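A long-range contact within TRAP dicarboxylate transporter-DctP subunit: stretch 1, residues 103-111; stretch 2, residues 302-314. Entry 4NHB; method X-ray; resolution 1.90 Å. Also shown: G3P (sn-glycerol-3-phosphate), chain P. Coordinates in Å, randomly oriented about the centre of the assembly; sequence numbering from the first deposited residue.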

# COMPACT_ATOMS: atom_id res chain seq x y z
N MET A 103 -6.41 -9.85 4.09
CA MET A 103 -5.85 -8.50 3.87
C MET A 103 -4.96 -8.46 2.64
O MET A 103 -4.86 -7.42 1.96
CB MET A 103 -5.08 -8.02 5.08
CG MET A 103 -5.89 -7.93 6.35
SD MET A 103 -7.31 -6.86 6.18
CE MET A 103 -6.82 -5.37 7.03
N ALA A 104 -4.31 -9.59 2.34
CA ALA A 104 -3.49 -9.68 1.13
C ALA A 104 -4.29 -9.33 -0.11
O ALA A 104 -3.77 -8.76 -1.05
CB ALA A 104 -2.90 -11.07 0.97
N MET A 105 -5.57 -9.68 -0.10
CA MET A 105 -6.41 -9.46 -1.27
C MET A 105 -6.73 -7.99 -1.59
O MET A 105 -7.24 -7.72 -2.68
CB MET A 105 -7.69 -10.29 -1.16
CG MET A 105 -7.39 -11.79 -1.10
SD MET A 105 -8.84 -12.86 -1.33
CE MET A 105 -8.95 -12.86 -3.09
N LEU A 106 -6.40 -7.08 -0.68
CA LEU A 106 -6.43 -5.64 -0.97
C LEU A 106 -5.56 -5.33 -2.19
O LEU A 106 -5.83 -4.39 -2.93
CB LEU A 106 -5.97 -4.82 0.25
CG LEU A 106 -6.94 -4.79 1.46
CD1 LEU A 106 -6.31 -4.25 2.78
CD2 LEU A 106 -8.16 -3.98 1.16
N GLU A 107 -4.51 -6.14 -2.39
CA GLU A 107 -3.58 -5.97 -3.51
C GLU A 107 -3.55 -7.17 -4.49
O GLU A 107 -2.53 -7.49 -5.06
CB GLU A 107 -2.17 -5.64 -2.96
CG GLU A 107 -2.14 -4.33 -2.21
CD GLU A 107 -0.78 -3.92 -1.67
OE1 GLU A 107 0.12 -4.78 -1.53
OE2 GLU A 107 -0.62 -2.70 -1.36
N THR A 108 -4.71 -7.80 -4.70
CA THR A 108 -4.88 -8.92 -5.65
C THR A 108 -4.35 -8.53 -7.00
O THR A 108 -4.79 -7.52 -7.59
CB THR A 108 -6.39 -9.29 -5.80
OG1 THR A 108 -6.91 -9.69 -4.54
CG2 THR A 108 -6.63 -10.40 -6.83
N PRO A 109 -3.35 -9.28 -7.50
CA PRO A 109 -2.80 -8.86 -8.78
C PRO A 109 -3.84 -8.94 -9.89
O PRO A 109 -4.67 -9.84 -9.87
CB PRO A 109 -1.65 -9.85 -9.01
CG PRO A 109 -1.24 -10.27 -7.63
CD PRO A 109 -2.51 -10.29 -6.84
N MET A 110 -3.81 -8.01 -10.82
CA MET A 110 -4.69 -8.07 -11.99
C MET A 110 -6.17 -7.98 -11.65
O MET A 110 -7.00 -8.49 -12.39
CB MET A 110 -4.48 -9.40 -12.73
CG MET A 110 -3.06 -9.71 -13.04
SD MET A 110 -2.33 -8.35 -13.95
CE MET A 110 -3.64 -7.89 -15.09
N LEU A 111 -6.52 -7.38 -10.53
CA LEU A 111 -7.93 -7.41 -10.14
C LEU A 111 -8.72 -6.19 -10.61
O LEU A 111 -9.89 -6.31 -11.01
CB LEU A 111 -8.07 -7.59 -8.65
CG LEU A 111 -9.54 -7.67 -8.20
CD1 LEU A 111 -10.28 -8.87 -8.81
CD2 LEU A 111 -9.63 -7.69 -6.70
O1 G3P P . 1.05 -2.77 0.81
C1 G3P P . 2.27 -3.46 0.72
C2 G3P P . 3.34 -2.54 0.13
O2 G3P P . 3.48 -1.40 0.94
C3 G3P P . 4.68 -3.30 0.06
O1P G3P P . 5.46 -2.76 -0.96
O4P G3P P . 5.83 -0.54 -0.01
O2P G3P P . 7.49 -2.40 0.51
O3P G3P P . 7.45 -1.38 -1.76
P G3P P . 6.63 -1.71 -0.52
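Stretch 2, residues 302-314: LVNAGKRSWKLFY

Stretch 2 runs antiparallel to stretch 1, as the nearest CA pairs establish: Met-105 with Phe-313 (CA to CA 7.3 Å), Thr-108 with Trp-310 (CA to CA 7.4 Å) and Pro-109 with Gly-306 (CA to CA 5.3 Å). Residue numbers fall along one stretch as they rise along the other, and the backbones come closest at the Pro-109 end. Residues 302-308 are helical, with hydrogen bonds such as Gly-306 N to Leu-302 O (2.8 Å). A type I turn spans Arg-308 to Lys-311, and helix is again clear from Lys-311 onward. Stretch 1 has a 3-10 segment at Met-105 and Leu-106, then a type II turn from Thr-108 to Leu-111, in which Met-110 adopts a positive phi of 64°. The two stretches bury 515 Å² between them, summed over both sides.

A single hydrogen bond crosses the contact. Trp-310 NE1 donates to Pro-109 O at 2.8 Å, with an angle of 147° at the hydrogen; the acceptor lies at the edge of the indole, near its plane, where an N-H can reach it. Each stretch also ties down a hydroxyl internally: Thr-108 OG1 donates to Met-105 O (2.7 Å), and Ser-309 OG donates to Gly-306 O at a very short 2.5 Å.

The aromatic contacts centre on Phe-313, whose CA-to-CB bond points toward stretch 1 and which has the largest covered area of any residue here. Met-105 CG lies over one ring face, 3.9 Å from the Phe-313 ring centroid and 25° off the normal, a CH-pi geometry. Met-105 SD is more oblique, 4.7 Å from that centroid. At the ring edge, Ala-104 CB approaches Phe-313 CE1 (4.0 Å) and Pro-109 CD approaches Phe-313 CZ (3.8 Å). Thr-108 CG2 touches both aromatic residues, at 3.4 Å from Trp-310 NE1 and 3.8 Å from Phe-313 CE2. Leu-111 CD1 adds an apolar contact with Trp-310 CH2 (4.3 Å).

Close packing on the first helix depends on Gly-306. Met-110 CG lies 3.8 Å from Gly-306 CA, and Pro-109 CB lies 4.2 Å from Gly-306 CA. An ideal CB on Gly-306 would point toward stretch 1 and fall 2.4 Å from Met-110 CG, a clash, so the absent side chain makes room for the methionine. Met-110, with all three chi angles in m, extends to Val-303, its CE 4.2 Å from Val-303 CG1.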

# COMPACT_ATOMS: atom_id res chain seq x y z
N LEU A 302 2.92 -11.72 -17.68
CA LEU A 302 2.57 -11.10 -16.39
C LEU A 302 1.10 -11.35 -16.03
O LEU A 302 0.77 -11.70 -14.90
CB LEU A 302 2.85 -9.60 -16.45
CG LEU A 302 4.34 -9.21 -16.50
CD1 LEU A 302 4.51 -7.81 -17.05
CD2 LEU A 302 4.97 -9.33 -15.14
N VAL A 303 0.20 -11.18 -16.99
CA VAL A 303 -1.20 -11.46 -16.70
C VAL A 303 -1.35 -12.89 -16.19
O VAL A 303 -1.92 -13.10 -15.11
CB VAL A 303 -2.10 -11.23 -17.91
CG1 VAL A 303 -3.55 -11.37 -17.51
CG2 VAL A 303 -1.88 -9.87 -18.49
N ASN A 304 -0.82 -13.86 -16.94
CA ASN A 304 -0.95 -15.27 -16.53
C ASN A 304 -0.34 -15.51 -15.17
O ASN A 304 -0.93 -16.16 -14.31
CB ASN A 304 -0.29 -16.19 -17.56
CG ASN A 304 -0.86 -16.01 -18.92
OD1 ASN A 304 -1.97 -15.47 -19.08
ND2 ASN A 304 -0.13 -16.44 -19.93
N ALA A 305 0.86 -14.95 -14.97
CA ALA A 305 1.50 -15.02 -13.68
C ALA A 305 0.56 -14.51 -12.60
O ALA A 305 0.38 -15.15 -11.57
CB ALA A 305 2.80 -14.21 -13.70
N GLY A 306 -0.05 -13.36 -12.86
CA GLY A 306 -1.01 -12.75 -11.95
C GLY A 306 -2.20 -13.62 -11.64
O GLY A 306 -2.57 -13.75 -10.47
N LYS A 307 -2.82 -14.18 -12.67
CA LYS A 307 -3.93 -15.11 -12.49
C LYS A 307 -3.50 -16.38 -11.70
O LYS A 307 -4.18 -16.76 -10.76
CB LYS A 307 -4.54 -15.51 -13.84
CG LYS A 307 -5.25 -14.40 -14.64
CD LYS A 307 -5.90 -13.35 -13.74
CE LYS A 307 -7.16 -12.71 -14.36
NZ LYS A 307 -7.04 -12.38 -15.80
N ARG A 308 -2.36 -16.98 -12.04
CA ARG A 308 -1.87 -18.14 -11.28
C ARG A 308 -1.69 -17.81 -9.80
O ARG A 308 -1.98 -18.63 -8.92
CB ARG A 308 -0.52 -18.65 -11.82
CG ARG A 308 -0.56 -19.38 -13.14
CD ARG A 308 0.75 -20.09 -13.45
NE ARG A 308 1.86 -19.17 -13.71
CZ ARG A 308 2.13 -18.61 -14.89
NH1 ARG A 308 1.38 -18.86 -15.94
NH2 ARG A 308 3.17 -17.79 -15.01
N SER A 309 -1.20 -16.61 -9.54
CA SER A 309 -0.88 -16.24 -8.17
C SER A 309 -2.12 -16.21 -7.27
O SER A 309 -1.99 -16.23 -6.06
CB SER A 309 -0.13 -14.88 -8.11
OG SER A 309 -0.86 -13.80 -8.69
N TRP A 310 -3.31 -16.18 -7.85
CA TRP A 310 -4.52 -16.23 -7.03
C TRP A 310 -4.66 -17.55 -6.26
O TRP A 310 -5.42 -17.61 -5.28
CB TRP A 310 -5.78 -15.97 -7.86
CG TRP A 310 -5.83 -14.59 -8.48
CD1 TRP A 310 -4.83 -13.65 -8.47
CD2 TRP A 310 -6.91 -14.02 -9.21
NE1 TRP A 310 -5.24 -12.52 -9.14
CE2 TRP A 310 -6.52 -12.72 -9.60
CE3 TRP A 310 -8.18 -14.47 -9.56
CZ2 TRP A 310 -7.36 -11.89 -10.33
CZ3 TRP A 310 -9.00 -13.64 -10.29
CH2 TRP A 310 -8.59 -12.36 -10.67
N LYS A 311 -3.96 -18.61 -6.66
CA LYS A 311 -4.02 -19.84 -5.87
C LYS A 311 -3.62 -19.52 -4.44
O LYS A 311 -4.18 -20.05 -3.48
CB LYS A 311 -3.10 -20.94 -6.43
CG LYS A 311 -2.98 -22.18 -5.53
CD LYS A 311 -1.89 -23.16 -6.02
CE LYS A 311 -1.43 -24.18 -4.95
NZ LYS A 311 -2.54 -25.05 -4.42
N LEU A 312 -2.65 -18.62 -4.28
CA LEU A 312 -2.25 -18.23 -2.95
C LEU A 312 -3.49 -17.86 -2.13
O LEU A 312 -3.59 -18.22 -0.96
CB LEU A 312 -1.26 -17.04 -2.97
CG LEU A 312 -1.10 -16.32 -1.63
CD1 LEU A 312 -0.52 -17.30 -0.63
CD2 LEU A 312 -0.22 -15.04 -1.75
N PHE A 313 -4.46 -17.15 -2.73
CA PHE A 313 -5.61 -16.68 -1.97
C PHE A 313 -6.64 -17.81 -1.75
O PHE A 313 -7.26 -17.91 -0.68
CB PHE A 313 -6.32 -15.52 -2.69
CG PHE A 313 -5.43 -14.36 -3.07
CD1 PHE A 313 -4.60 -13.78 -2.16
CD2 PHE A 313 -5.43 -13.87 -4.36
CE1 PHE A 313 -3.80 -12.71 -2.52
CE2 PHE A 313 -4.63 -12.80 -4.71
CZ PHE A 313 -3.82 -12.24 -3.79
N TYR A 314 -6.87 -18.60 -2.78
CA TYR A 314 -7.79 -19.72 -2.66
C TYR A 314 -7.29 -20.68 -1.56
O TYR A 314 -8.09 -21.18 -0.75
CB TYR A 314 -7.90 -20.43 -3.99
CG TYR A 314 -8.70 -19.69 -5.04
CD1 TYR A 314 -10.05 -19.44 -4.87
CD2 TYR A 314 -8.11 -19.31 -6.25
CE1 TYR A 314 -10.81 -18.80 -5.85
CE2 TYR A 314 -8.84 -18.66 -7.22
CZ TYR A 314 -10.19 -18.42 -7.02
OH TYR A 314 -10.91 -17.79 -8.00